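Long-range contacts in AlgX/AlgJ SGNH hydrolase-like domain-containing protein (Eubacterium siraeum, PDB 4NZK), which is of unknown function but belongs to the DHHW family of the SGNH hydrolase clan and may be an esterase-like or acyl-transferring enzyme: residues V64-G69 / N210-N215; T193-G198 / T219-I224; P225-T230 / F298-E303; G258-F263 / G291-P296. All blocks are in the same frame, centred on the assembly; numbering follows the deposited sequence. Where two conformers were deposited one is given.

Interaction 1 (V64-G69 / N210-N215); sequences VVDIDG and NERIKN
The guanidinium of Arg-212 has Val-64 CG1 over the centre of one face, 3.7 Å from Arg-212 CZ, and Asp-66 OD1 at its edge, in plane. The contact docks the short helix 211-214 on strand 62-67, the middle strand of a three-stranded antiparallel sheet. Arg-212 NH2 donates to Asp-66 OD1 over 2.9 Å in a nearly straight salt-bridge bond (170° at the hydrogen). The carboxylate and guanidinium planes are turned 69° against each other, and the donor meets the aspartate oxygen from above the carboxylate plane. Thr-71 of strand 70-75 also hydrogen-bonds Asp-66 OD1, while Arg-212 NH1 reaches the carbonyl of Asp-55 on the first strand of this sheet, so the arginine head spans more than one strand. A water joins the same charged pair by a second route, donating to Asp-66 OD2 at 2.7 Å and accepting from Arg-212 NE at 3.0 Å. Val-64 CG1 is anti to the backbone N (chi1 177°), which sets it over the guanidinium; it also meets Ile-213 CD1 at 4.4 Å. Val-64 and Asn-210 approach tip to tip, through CG2 and ND2. Asn-210 is the N-cap of the helix: its OD1 accepts from Arg-212 N at 3.0 Å, the donor lying in the carbonyl plane.

Interaction 2 (T193-G198 / T219-I224); sequences TETIEG and TFTYYI
Strands 193-197 and 219-224 pair antiparallel as a two-stranded sheet, their axes 4.7 Å apart at closest approach and their directions 155° apart. Glu-194 with Tyr-222 and Ile-196 with Phe-220 are hydrogen-bonded pairs, each joined by two backbone bonds; Thr-193 with Tyr-223 and Thr-195 with Thr-221 are non-hydrogen-bonded pairs. On the face bearing Phe-220, the Tyr-222 ring supports Glu-194 and Ile-196. Its CG stands between the backbone N and the carbonyl carbon (chi1 69°), and Glu-194 CB lies over one ring face, offset toward the rim, in a CH-pi contact 3.6 Å from the centroid. Ile-196 CD1 comes obliquely to the same ring, 4.0 Å from Tyr-222 CE1, and also touches Phe-220, beside which the isoleucine lies, pointing the same way. An alanine in place of Tyr-222 would probably leave Glu-194 CB without its aromatic platform and open a gap beside Ile-196 CD1. Pro-167 of helix 167-180 packs against both Phe-220 and Tyr-222. The other face is largely threonine: the methyls Thr-193 CG2 and Thr-221 CG2 meet at 3.6 Å, and Thr-195 CG2 touches Thr-219 CG2 at 3.5 Å. One water bridges Thr-195 OG1 and Thr-221 OG1, 2.7 Å from each. At the end of the pairing, Glu-197, its chain bent at chi2 (-72°) so that CD comes alongside Thr-219, accepts with OE1 from Thr-219 OG1 on the syn side at 2.7 Å.

Interaction 3 (P225-T230 / F298-E303); sequences PSTDYT and FIDSFE
Ile-299 meets Pro-225, Thr-227 and Tyr-229 with successive atoms of its side chain. Its CB lies 3.9 Å from Pro-225 CG. The branch methyl CG2, anti to the backbone N, touches the carbonyl of Thr-227, with CG2 to Thr-227 O at 3.7 Å, and also nears Tyr-229 CB. The other branch ends in CD1, which sits over one face of the Tyr-229 ring, offset toward the rim, in a CH-pi contact 4.0 Å from the centroid and 15° off the ring normal. The same CD1 touches Pro-225 CG, so proline and tyrosine share the isoleucine tip.

The polar half of the contact is centred on Asp-300 OD1, which takes two bonds from one residue: Thr-227 OG1 donates at 2.6 Å from the anti side, 30° out of the carboxylate plane, and Thr-227 N donates at 3.2 Å nearly along the C-O axis. Thr-227 is thus gripped through both backbone and side chain, which should fix its hydroxyl. One water donates to Asp-300 OD2 at 2.7 Å and accepts from Ser-226 N; another donates to both Thr-227 OG1 and Asp-300 O.

The contact joins the chain entering strand 229-234, an outermost strand of the mixed sheet, to the loop before strand 304-309. Strand 270-275, between these two strands, supplies Thr-275 against both Tyr-229 and Ile-299, and the Tyr-229 hydroxyl is hydrogen-bonded to Ile-250 and Ser-249. Phe-298, its CB pointing away from 225-230, packs on helix 167-180 and strand 282-287.

Interaction 4 (G258-F263 / G291-P296); sequences GAYSTF and GNAEVP
Tyr-260 and Phe-263 carry the 3-10 segment 259-262 against residues 291-296, a helically coiled piece of the loop that follows strand 282-287 of the mixed sheet in this SGNH-clan fold. The carbonyl oxygen of Ala-259 accepts from Thr-262 OG1 at 2.6 Å as well as from Thr-262 N, both donors coming from the same face of its plane. Tyr-260 CG is anti to the backbone N (chi1 -164°), and the side chain crosses that of Asn-292 at about a right angle, ring and amide planes 22° apart. Ring atom CE2 meets Asn-292 CB, while Tyr-260 OH lies 3.5 Å from Ala-293 CB and receives a weak hydrogen bond from Ala-293 N. The stronger partner of this hydroxyl is the carbonyl of Ser-289. His-164, of the Asp-His-His-Trp sequence that names the family, stacks on the ring, consistent with a place beside the active site, as in related SGNH hydrolases. An alanine in place of Tyr-260 would probably open a gap against Ala-293 and leave the Ser-289 carbonyl without this partner. Ala-293 CA sits over one face of the Phe-263 ring, 4.2 Å from the centroid, and Ala-293 CB is 3.8 Å from Phe-263 CE2. Obliquely placed, Pro-296 CG comes within 3.9 Å of Phe-263 CD1. Asn-292 ND2 hydrogen-bonds Asp-267, and its OD1 Lys-287 NZ. One water ties the segments together: it donates to Tyr-260 O at 2.7 Å and to Phe-263 O at 2.8 Å, and accepts from Asn-292 ND2.

How the interactions relate
Interaction 4, about 8 Å from the centre of the chain, touches interactions 2 and 3. Interaction 2 packs against it, centres about 11 Å apart: Phe-220 CZ lies 3.7 Å from Phe-263 CE2. Interaction 3 meets it through Pro-225 CG and Pro-296 O at 3.6 Å, and along the chain encloses it. Interaction 1 is remote, its centre about 37 Å from that of interaction 3 and about 21 Å from that of interaction 2, though helix 211-214 leads on to strand 218-224. Interaction 4 lies beside the probable active-site region, Tyr-260 touching His-164 and Ser-289; a bound 1,2-ethanediol, probably from the crystallisation liquor, about 4 Å from the Asn-292 side chain may mark a pocket.

Interaction 1 (V64-G69 / N210-N215)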
loop_
_atom_site.group_PDB
_atom_site.type_symbol
_atom_site.label_atom_id
_atom_site.label_comp_id
_atom_site.label_asym_id
_atom_site.label_seq_id
_atom_site.Cartn_x
_atom_site.Cartn_y
_atom_site.Cartn_z
ATOM N N VAL A 64 15.739 -7.076 -14.830
ATOM C CA VAL A 64 16.875 -6.474 -14.199
ATOM C C VAL A 64 17.572 -5.651 -15.267
ATOM O O VAL A 64 17.965 -6.176 -16.307
ATOM C CB VAL A 64 17.813 -7.515 -13.629
ATOM C CG1 VAL A 64 19.043 -6.838 -13.026
ATOM C CG2 VAL A 64 17.099 -8.331 -12.583
ATOM N N VAL A 65 17.722 -4.358 -15.010
ATOM C CA VAL A 65 18.286 -3.461 -16.020
ATOM C C VAL A 65 18.948 -2.264 -15.363
ATOM O O VAL A 65 18.543 -1.844 -14.289
ATOM C CB VAL A 65 17.157 -3.020 -16.981
ATOM C CG1 VAL A 65 16.055 -2.286 -16.231
ATOM C CG2 VAL A 65 17.665 -2.231 -18.184
ATOM N N ASP A 66 20.020 -1.759 -15.986
ATOM C CA ASP A 66 20.667 -0.567 -15.474
ATOM C C ASP A 66 20.112 0.678 -16.160
ATOM O O ASP A 66 19.999 0.747 -17.390
ATOM C CB ASP A 66 22.189 -0.653 -15.653
ATOM C CG ASP A 66 22.857 -1.685 -14.744
ATOM O OD1 ASP A 66 22.168 -2.455 -14.061
ATOM O OD2 ASP A 66 24.109 -1.732 -14.723
ATOM N N ILE A 67 19.742 1.648 -15.349
ATOM C CA ILE A 67 19.188 2.908 -15.851
ATOM C C ILE A 67 19.924 4.045 -15.167
ATOM O O ILE A 67 19.927 4.130 -13.936
ATOM C CB ILE A 67 17.691 3.037 -15.515
ATOM C CG1 ILE A 67 16.886 1.862 -16.069
ATOM C CG2 ILE A 67 17.127 4.343 -16.084
ATOM C CD1 ILE A 67 15.430 1.835 -15.593
ATOM N N ASP A 68 20.577 4.886 -15.969
ATOM C CA ASP A 68 21.299 6.043 -15.439
ATOM C C ASP A 68 22.256 5.652 -14.313
ATOM O O ASP A 68 22.318 6.302 -13.259
ATOM C CB ASP A 68 20.287 7.109 -14.977
ATOM C CG ASP A 68 19.429 7.659 -16.139
ATOM O OD1 ASP A 68 19.933 7.741 -17.299
ATOM O OD2 ASP A 68 18.254 8.022 -15.882
ATOM N N GLY A 69 22.984 4.555 -14.549
ATOM C CA GLY A 69 24.024 4.091 -13.630
ATOM C C GLY A 69 23.557 3.305 -12.414
ATOM O O GLY A 69 24.377 2.963 -11.560
ATOM N N ASN A 210 19.748 -12.303 -8.303
ATOM C CA ASN A 210 20.667 -11.623 -9.208
ATOM C C ASN A 210 21.554 -10.674 -8.382
ATOM O O ASN A 210 21.065 -9.754 -7.717
ATOM C CB ASN A 210 19.885 -10.847 -10.286
ATOM C CG ASN A 210 20.780 -10.365 -11.414
ATOM O OD1 ASN A 210 21.784 -9.708 -11.171
ATOM N ND2 ASN A 210 20.449 -10.720 -12.640
ATOM N N GLU A 211 22.867 -10.907 -8.437
ATOM C CA GLU A 211 23.825 -10.159 -7.615
ATOM C C GLU A 211 23.848 -8.684 -7.937
ATOM O O GLU A 211 24.198 -7.882 -7.071
ATOM C CB GLU A 211 25.243 -10.779 -7.703
ATOM C CG GLU A 211 25.283 -12.168 -7.106
ATOM C CD GLU A 211 24.777 -12.220 -5.652
ATOM O OE1 GLU A 211 25.249 -11.374 -4.861
ATOM O OE2 GLU A 211 23.921 -13.099 -5.293
ATOM N N ARG A 212 23.439 -8.313 -9.144
ATOM C CA ARG A 212 23.399 -6.897 -9.519
ATOM C C ARG A 212 22.463 -6.119 -8.610
ATOM O O ARG A 212 22.693 -4.945 -8.340
ATOM C CB ARG A 212 23.000 -6.701 -10.968
ATOM C CG ARG A 212 23.967 -7.258 -11.987
ATOM C CD ARG A 212 23.336 -7.490 -13.326
ATOM N NE ARG A 212 22.846 -6.254 -13.909
ATOM C CZ ARG A 212 22.138 -6.177 -15.033
ATOM N NH1 ARG A 212 21.779 -7.275 -15.701
ATOM N NH2 ARG A 212 21.761 -4.988 -15.475
ATOM N N ILE A 213 21.381 -6.777 -8.160
ATOM C CA ILE A 213 20.428 -6.146 -7.258
ATOM C C ILE A 213 21.050 -5.943 -5.892
ATOM O O ILE A 213 20.990 -4.849 -5.322
ATOM C CB ILE A 213 19.114 -6.990 -7.139
ATOM C CG1 ILE A 213 18.379 -7.043 -8.476
ATOM C CG2 ILE A 213 18.205 -6.461 -6.062
ATOM C CD1 ILE A 213 17.821 -5.731 -8.962
ATOM N N LYS A 214 21.693 -6.998 -5.373
ATOM C CA LYS A 214 22.299 -6.931 -4.031
ATOM C C LYS A 214 23.407 -5.892 -3.970
ATOM O O LYS A 214 23.619 -5.263 -2.932
ATOM C CB LYS A 214 22.824 -8.333 -3.615
ATOM C CG LYS A 214 23.457 -8.437 -2.233
ATOM C CD LYS A 214 24.153 -9.777 -2.076
ATOM C CE LYS A 214 24.975 -9.827 -0.793
ATOM N NZ LYS A 214 24.134 -9.520 0.397
ATOM N N ASN A 215 24.073 -5.694 -5.092
ATOM C CA ASN A 215 25.207 -4.794 -5.158
ATOM C C ASN A 215 24.851 -3.334 -5.360
ATOM O O ASN A 215 25.749 -2.491 -5.363
ATOM C CB ASN A 215 26.173 -5.258 -6.242
ATOM C CG ASN A 215 26.852 -6.591 -5.885
ATOM O OD1 ASN A 215 26.959 -6.965 -4.714
ATOM N ND2 ASN A 215 27.329 -7.291 -6.896
HETATM O O HOH W 1 24.796 -4.064 -13.517
#

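Interaction 2 (T193-G198 / T219-I224)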
loop_
_atom_site.group_PDB
_atom_site.type_symbol
_atom_site.label_atom_id
_atom_site.label_comp_id
_atom_site.label_asym_id
_atom_site.label_seq_id
_atom_site.Cartn_x
_atom_site.Cartn_y
_atom_site.Cartn_z
ATOM N N THR A 193 12.167 12.762 9.745
ATOM C CA THR A 193 12.701 11.913 8.715
ATOM C C THR A 193 13.729 10.961 9.316
ATOM O O THR A 193 14.595 11.367 10.112
ATOM C CB THR A 193 13.369 12.778 7.635
ATOM O OG1 THR A 193 12.359 13.565 6.979
ATOM C CG2 THR A 193 14.015 11.914 6.588
ATOM N N GLU A 194 13.607 9.692 8.933
ATOM C CA GLU A 194 14.508 8.645 9.337
ATOM C C GLU A 194 15.019 7.910 8.086
ATOM O O GLU A 194 14.312 7.744 7.110
ATOM C CB GLU A 194 13.799 7.639 10.242
ATOM C CG GLU A 194 13.224 8.232 11.520
ATOM C CD GLU A 194 14.251 8.630 12.578
ATOM O OE1 GLU A 194 15.428 8.250 12.483
ATOM O OE2 GLU A 194 13.857 9.329 13.542
ATOM N N THR A 195 16.237 7.401 8.159
ATOM C CA THR A 195 16.886 6.803 7.007
ATOM C C THR A 195 17.527 5.467 7.342
ATOM O O THR A 195 18.189 5.328 8.395
ATOM C CB THR A 195 17.986 7.746 6.483
ATOM O OG1 THR A 195 17.446 9.056 6.218
ATOM C CG2 THR A 195 18.602 7.221 5.248
ATOM N N ILE A 196 17.305 4.501 6.455
ATOM C CA ILE A 196 17.944 3.186 6.536
ATOM C C ILE A 196 18.749 3.019 5.259
ATOM O O ILE A 196 18.181 2.947 4.150
ATOM C CB ILE A 196 16.931 2.030 6.691
ATOM C CG1 ILE A 196 16.085 2.221 7.972
ATOM C CG2 ILE A 196 17.634 0.657 6.696
ATOM C CD1 ILE A 196 14.916 1.292 8.122
ATOM N N GLU A 197 20.066 2.914 5.412
ATOM C CA GLU A 197 20.942 2.724 4.281
ATOM C C GLU A 197 21.128 1.227 4.024
ATOM O O GLU A 197 20.880 0.394 4.908
ATOM C CB GLU A 197 22.306 3.371 4.538
ATOM C CG GLU A 197 22.244 4.875 4.762
ATOM C CD GLU A 197 21.934 5.668 3.498
ATOM O OE1 GLU A 197 21.821 5.065 2.394
ATOM O OE2 GLU A 197 21.771 6.920 3.603
ATOM N N GLY A 198 21.502 0.910 2.796
ATOM C CA GLY A 198 21.840 -0.459 2.425
ATOM C C GLY A 198 20.640 -1.398 2.396
ATOM O O GLY A 198 20.763 -2.586 2.730
ATOM N N THR A 219 18.385 3.452 -0.597
ATOM C CA THR A 219 18.290 4.143 0.661
ATOM C C THR A 219 16.796 4.213 0.938
ATOM O O THR A 219 16.019 4.668 0.082
ATOM C CB THR A 219 18.819 5.586 0.552
ATOM O OG1 THR A 219 20.219 5.546 0.224
ATOM C CG2 THR A 219 18.594 6.339 1.856
ATOM N N PHE A 220 16.391 3.736 2.102
ATOM C CA PHE A 220 15.018 3.747 2.507
ATOM C C PHE A 220 14.767 4.881 3.480
ATOM O O PHE A 220 15.276 4.874 4.594
ATOM C CB PHE A 220 14.718 2.411 3.161
ATOM C CG PHE A 220 13.285 2.197 3.505
ATOM C CD1 PHE A 220 12.394 1.709 2.556
ATOM C CD2 PHE A 220 12.836 2.434 4.788
ATOM C CE1 PHE A 220 11.052 1.457 2.907
ATOM C CE2 PHE A 220 11.524 2.181 5.150
ATOM C CZ PHE A 220 10.627 1.702 4.211
ATOM N N THR A 221 13.908 5.815 3.084
ATOM C CA THR A 221 13.613 6.974 3.913
ATOM C C THR A 221 12.180 6.922 4.337
ATOM O O THR A 221 11.282 6.769 3.486
ATOM C CB THR A 221 13.876 8.264 3.132
ATOM O OG1 THR A 221 15.233 8.247 2.661
ATOM C CG2 THR A 221 13.620 9.480 4.006
ATOM N N TYR A 222 11.948 7.049 5.642
ATOM C CA TYR A 222 10.584 7.059 6.172
ATOM C C TYR A 222 10.378 8.237 7.111
ATOM O O TYR A 222 11.315 9.005 7.376
ATOM C CB TYR A 222 10.217 5.733 6.817
ATOM C CG TYR A 222 10.931 5.379 8.109
ATOM C CD1 TYR A 222 12.196 4.812 8.092
ATOM C CD2 TYR A 222 10.297 5.562 9.334
ATOM C CE1 TYR A 222 12.825 4.452 9.272
ATOM C CE2 TYR A 222 10.896 5.199 10.519
ATOM C CZ TYR A 222 12.173 4.636 10.490
ATOM O OH TYR A 222 12.819 4.261 11.670
ATOM N N TYR A 223 9.147 8.415 7.549
ATOM C CA TYR A 223 8.726 9.657 8.168
ATOM C C TYR A 223 7.775 9.404 9.317
ATOM O O TYR A 223 6.778 8.677 9.174
ATOM C CB TYR A 223 8.004 10.568 7.121
ATOM C CG TYR A 223 8.738 10.664 5.807
ATOM C CD1 TYR A 223 9.759 11.573 5.592
ATOM C CD2 TYR A 223 8.427 9.775 4.779
ATOM C CE1 TYR A 223 10.440 11.607 4.372
ATOM C CE2 TYR A 223 9.076 9.813 3.566
ATOM C CZ TYR A 223 10.079 10.694 3.360
ATOM O OH TYR A 223 10.712 10.644 2.138
ATOM N N ILE A 224 8.067 10.017 10.456
ATOM C CA ILE A 224 7.232 9.833 11.635
ATOM C C ILE A 224 6.380 11.086 11.815
ATOM O O ILE A 224 6.902 12.209 11.888
ATOM C CB ILE A 224 8.151 9.609 12.873
ATOM C CG1 ILE A 224 9.057 8.375 12.667
ATOM C CG2 ILE A 224 7.313 9.462 14.142
ATOM C CD1 ILE A 224 10.086 8.216 13.747
HETATM O O HOH W 2 17.109 9.961 3.704
#

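Interaction 3 (P225-T230 / F298-E303)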
loop_
_atom_site.group_PDB
_atom_site.type_symbol
_atom_site.label_atom_id
_atom_site.label_comp_id
_atom_site.label_asym_id
_atom_site.label_seq_id
_atom_site.Cartn_x
_atom_site.Cartn_y
_atom_site.Cartn_z
ATOM N N PRO A 225 5.066 10.912 11.930
ATOM C CA PRO A 225 4.207 12.090 11.981
ATOM C C PRO A 225 4.279 12.818 13.303
ATOM O O PRO A 225 4.698 12.256 14.313
ATOM C CB PRO A 225 2.798 11.498 11.779
ATOM C CG PRO A 225 2.889 10.085 12.304
ATOM C CD PRO A 225 4.309 9.644 11.957
ATOM N N SER A 226 3.805 14.054 13.277
ATOM C CA SER A 226 3.858 14.946 14.440
ATOM C C SER A 226 2.721 14.738 15.446
ATOM O O SER A 226 2.870 15.065 16.605
ATOM C CB SER A 226 3.893 16.413 13.960
ATOM O OG SER A 226 2.662 16.791 13.340
ATOM N N THR A 227 1.599 14.179 15.002
ATOM C CA THR A 227 0.455 13.960 15.870
ATOM C C THR A 227 0.677 12.781 16.794
ATOM O O THR A 227 1.142 11.714 16.365
ATOM C CB THR A 227 -0.831 13.791 15.020
ATOM O OG1 THR A 227 -1.032 14.961 14.217
ATOM C CG2 THR A 227 -2.094 13.561 15.895
ATOM N N ASP A 228 0.344 12.959 18.076
ATOM C CA ASP A 228 0.495 11.879 19.034
ATOM C C ASP A 228 -0.532 10.778 18.744
ATOM O O ASP A 228 -1.634 11.043 18.263
ATOM C CB ASP A 228 0.371 12.398 20.478
ATOM C CG ASP A 228 0.769 11.356 21.512
ATOM O OD1 ASP A 228 1.707 10.581 21.238
ATOM O OD2 ASP A 228 0.162 11.322 22.603
ATOM N N TYR A 229 -0.134 9.542 19.007
ATOM C CA TYR A 229 -1.027 8.390 18.800
ATOM C C TYR A 229 -0.570 7.213 19.691
ATOM O O TYR A 229 0.540 7.217 20.262
ATOM C CB TYR A 229 -1.009 7.939 17.302
ATOM C CG TYR A 229 0.278 7.206 16.948
ATOM C CD1 TYR A 229 1.415 7.889 16.557
ATOM C CD2 TYR A 229 0.373 5.838 17.109
ATOM C CE1 TYR A 229 2.601 7.223 16.278
ATOM C CE2 TYR A 229 1.560 5.150 16.857
ATOM C CZ TYR A 229 2.680 5.837 16.434
ATOM O OH TYR A 229 3.865 5.157 16.227
ATOM N N THR A 230 -1.467 6.234 19.825
ATOM C CA THR A 230 -1.183 4.965 20.482
ATOM C C THR A 230 -1.720 3.840 19.599
ATOM O O THR A 230 -2.860 3.909 19.157
ATOM C CB THR A 230 -1.868 4.827 21.851
ATOM O OG1 THR A 230 -1.772 6.055 22.586
ATOM C CG2 THR A 230 -1.243 3.676 22.612
ATOM N N PHE A 298 -1.688 8.829 7.651
ATOM C CA PHE A 298 -3.084 9.025 8.044
ATOM C C PHE A 298 -3.266 9.471 9.489
ATOM O O PHE A 298 -4.345 9.947 9.867
ATOM C CB PHE A 298 -3.900 7.748 7.838
ATOM C CG PHE A 298 -3.934 7.261 6.422
ATOM C CD1 PHE A 298 -3.970 8.134 5.367
ATOM C CD2 PHE A 298 -3.951 5.903 6.157
ATOM C CE1 PHE A 298 -4.053 7.663 4.063
ATOM C CE2 PHE A 298 -4.012 5.433 4.863
ATOM C CZ PHE A 298 -4.060 6.307 3.828
ATOM N N ILE A 299 -2.204 9.357 10.274
ATOM C CA ILE A 299 -2.264 9.616 11.718
ATOM C C ILE A 299 -2.688 11.048 12.039
ATOM O O ILE A 299 -3.461 11.278 12.963
ATOM C CB ILE A 299 -0.925 9.229 12.379
ATOM C CG1 ILE A 299 -0.874 7.675 12.450
ATOM C CG2 ILE A 299 -0.799 9.852 13.763
ATOM C CD1 ILE A 299 0.434 7.072 12.863
ATOM N N ASP A 300 -2.220 11.998 11.240
ATOM C CA ASP A 300 -2.547 13.387 11.473
ATOM C C ASP A 300 -4.025 13.682 11.127
ATOM O O ASP A 300 -4.538 14.719 11.523
ATOM C CB ASP A 300 -1.677 14.343 10.629
ATOM C CG ASP A 300 -0.152 14.326 10.979
ATOM O OD1 ASP A 300 0.249 14.118 12.154
ATOM O OD2 ASP A 300 0.647 14.545 10.026
ATOM N N SER A 301 -4.671 12.832 10.319
ATOM C CA SER A 301 -5.963 13.159 9.686
ATOM C C SER A 301 -7.206 12.455 10.237
ATOM O O SER A 301 -8.318 12.869 9.905
ATOM C CB SER A 301 -5.881 12.878 8.185
ATOM O OG SER A 301 -5.018 13.792 7.514
ATOM N N PHE A 302 -7.010 11.400 11.029
ATOM C CA PHE A 302 -8.090 10.571 11.532
ATOM C C PHE A 302 -7.964 10.371 13.023
ATOM O O PHE A 302 -6.859 10.270 13.538
ATOM C CB PHE A 302 -8.081 9.204 10.808
ATOM C CG PHE A 302 -8.457 9.300 9.354
ATOM C CD1 PHE A 302 -9.787 9.224 8.989
ATOM C CD2 PHE A 302 -7.515 9.522 8.371
ATOM C CE1 PHE A 302 -10.183 9.374 7.667
ATOM C CE2 PHE A 302 -7.891 9.669 7.042
ATOM C CZ PHE A 302 -9.238 9.582 6.681
ATOM N N GLU A 303 -9.111 10.237 13.695
ATOM C CA GLU A 303 -9.172 9.965 15.120
ATOM C C GLU A 303 -8.798 8.511 15.430
ATOM O O GLU A 303 -8.108 8.232 16.420
ATOM C CB GLU A 303 -10.583 10.282 15.652
ATOM C CG GLU A 303 -10.699 10.075 17.156
ATOM C CD GLU A 303 -12.011 10.528 17.799
ATOM O OE1 GLU A 303 -12.669 11.487 17.310
ATOM O OE2 GLU A 303 -12.368 9.930 18.854
HETATM O O HOH W 3 2.980 15.537 10.922
HETATM O O HOH W 4 -3.445 16.297 13.548
#

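Interaction 4 (G258-F263 / G291-P296)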
loop_
_atom_site.group_PDB
_atom_site.type_symbol
_atom_site.label_atom_id
_atom_site.label_comp_id
_atom_site.label_asym_id
_atom_site.label_seq_id
_atom_site.Cartn_x
_atom_site.Cartn_y
_atom_site.Cartn_z
ATOM N N GLY A 258 14.983 -5.802 6.382
ATOM C CA GLY A 258 13.603 -5.730 6.786
ATOM C C GLY A 258 13.023 -4.324 6.794
ATOM O O GLY A 258 11.983 -4.099 7.400
ATOM N N ALA A 259 13.659 -3.389 6.082
ATOM C CA ALA A 259 13.249 -1.999 6.158
ATOM C C ALA A 259 11.773 -1.790 5.950
ATOM O O ALA A 259 11.148 -0.966 6.641
ATOM C CB ALA A 259 14.021 -1.140 5.174
ATOM N N TYR A 260 11.193 -2.463 4.962
ATOM C CA TYR A 260 9.760 -2.222 4.691
ATOM C C TYR A 260 8.867 -2.691 5.834
ATOM O O TYR A 260 7.786 -2.140 6.056
ATOM C CB TYR A 260 9.308 -2.817 3.348
ATOM C CG TYR A 260 7.976 -2.266 2.883
ATOM C CD1 TYR A 260 7.908 -1.027 2.273
ATOM C CD2 TYR A 260 6.764 -2.960 3.109
ATOM C CE1 TYR A 260 6.687 -0.489 1.852
ATOM C CE2 TYR A 260 5.544 -2.431 2.694
ATOM C CZ TYR A 260 5.523 -1.183 2.065
ATOM O OH TYR A 260 4.324 -0.655 1.642
ATOM N N SER A 261 9.357 -3.672 6.601
ATOM C CA SER A 261 8.627 -4.181 7.750
ATOM C C SER A 261 8.721 -3.243 8.960
ATOM O O SER A 261 8.181 -3.519 10.003
ATOM C CB SER A 261 9.080 -5.604 8.106
ATOM O OG SER A 261 8.666 -6.477 7.090
ATOM N N THR A 262 9.444 -2.138 8.822
ATOM C CA THR A 262 9.384 -1.072 9.828
ATOM C C THR A 262 7.914 -0.705 10.145
ATOM O O THR A 262 7.575 -0.378 11.275
ATOM C CB THR A 262 10.136 0.173 9.333
ATOM O OG1 THR A 262 11.506 -0.173 9.100
ATOM C CG2 THR A 262 10.038 1.308 10.318
ATOM N N PHE A 263 7.053 -0.734 9.136
ATOM C CA PHE A 263 5.636 -0.401 9.334
ATOM C C PHE A 263 4.860 -1.610 9.907
ATOM O O PHE A 263 4.519 -2.547 9.191
ATOM C CB PHE A 263 5.023 0.086 8.027
ATOM C CG PHE A 263 5.859 1.155 7.366
ATOM C CD1 PHE A 263 6.197 2.306 8.055
ATOM C CD2 PHE A 263 6.366 0.968 6.095
ATOM C CE1 PHE A 263 7.025 3.255 7.463
ATOM C CE2 PHE A 263 7.166 1.891 5.491
ATOM C CZ PHE A 263 7.499 3.052 6.171
ATOM N N GLY A 291 -0.195 -0.929 1.111
ATOM C CA GLY A 291 -0.877 -0.097 2.071
ATOM C C GLY A 291 -0.153 0.187 3.353
ATOM O O GLY A 291 -0.393 1.213 3.996
ATOM N N ASN A 292 0.781 -0.691 3.714
ATOM C CA ASN A 292 1.497 -0.551 4.977
ATOM C C ASN A 292 2.142 0.817 5.086
ATOM O O ASN A 292 2.102 1.454 6.154
ATOM C CB ASN A 292 2.566 -1.626 5.091
ATOM C CG ASN A 292 1.996 -3.060 5.123
ATOM O OD1 ASN A 292 0.828 -3.307 4.852
ATOM N ND2 ASN A 292 2.870 -4.021 5.407
ATOM N N ALA A 293 2.756 1.261 3.987
ATOM C CA ALA A 293 3.501 2.528 3.997
ATOM C C ALA A 293 2.630 3.764 3.968
ATOM O O ALA A 293 3.120 4.871 4.184
ATOM C CB ALA A 293 4.514 2.575 2.857
ATOM N N GLU A 294 1.345 3.588 3.677
ATOM C CA GLU A 294 0.407 4.722 3.707
ATOM C C GLU A 294 0.039 5.097 5.131
ATOM O O GLU A 294 -0.250 6.236 5.408
ATOM C CB GLU A 294 -0.894 4.404 2.957
ATOM C CG GLU A 294 -0.699 4.097 1.477
ATOM C CD GLU A 294 -1.983 3.688 0.744
ATOM O OE1 GLU A 294 -3.069 4.151 1.135
ATOM O OE2 GLU A 294 -1.893 2.907 -0.261
ATOM N N VAL A 295 0.059 4.122 6.035
ATOM C CA VAL A 295 -0.504 4.308 7.385
ATOM C C VAL A 295 0.073 5.478 8.161
ATOM O O VAL A 295 -0.708 6.259 8.738
ATOM C CB VAL A 295 -0.472 2.988 8.196
ATOM C CG1 VAL A 295 -0.942 3.205 9.622
ATOM C CG2 VAL A 295 -1.357 1.943 7.517
ATOM N N PRO A 296 1.415 5.658 8.147
ATOM C CA PRO A 296 1.963 6.799 8.885
ATOM C C PRO A 296 1.371 8.154 8.465
ATOM O O PRO A 296 1.326 9.093 9.259
ATOM C CB PRO A 296 3.466 6.727 8.547
ATOM C CG PRO A 296 3.714 5.245 8.386
ATOM C CD PRO A 296 2.489 4.800 7.611
HETATM O O HOH W 5 5.377 -3.295 6.606
#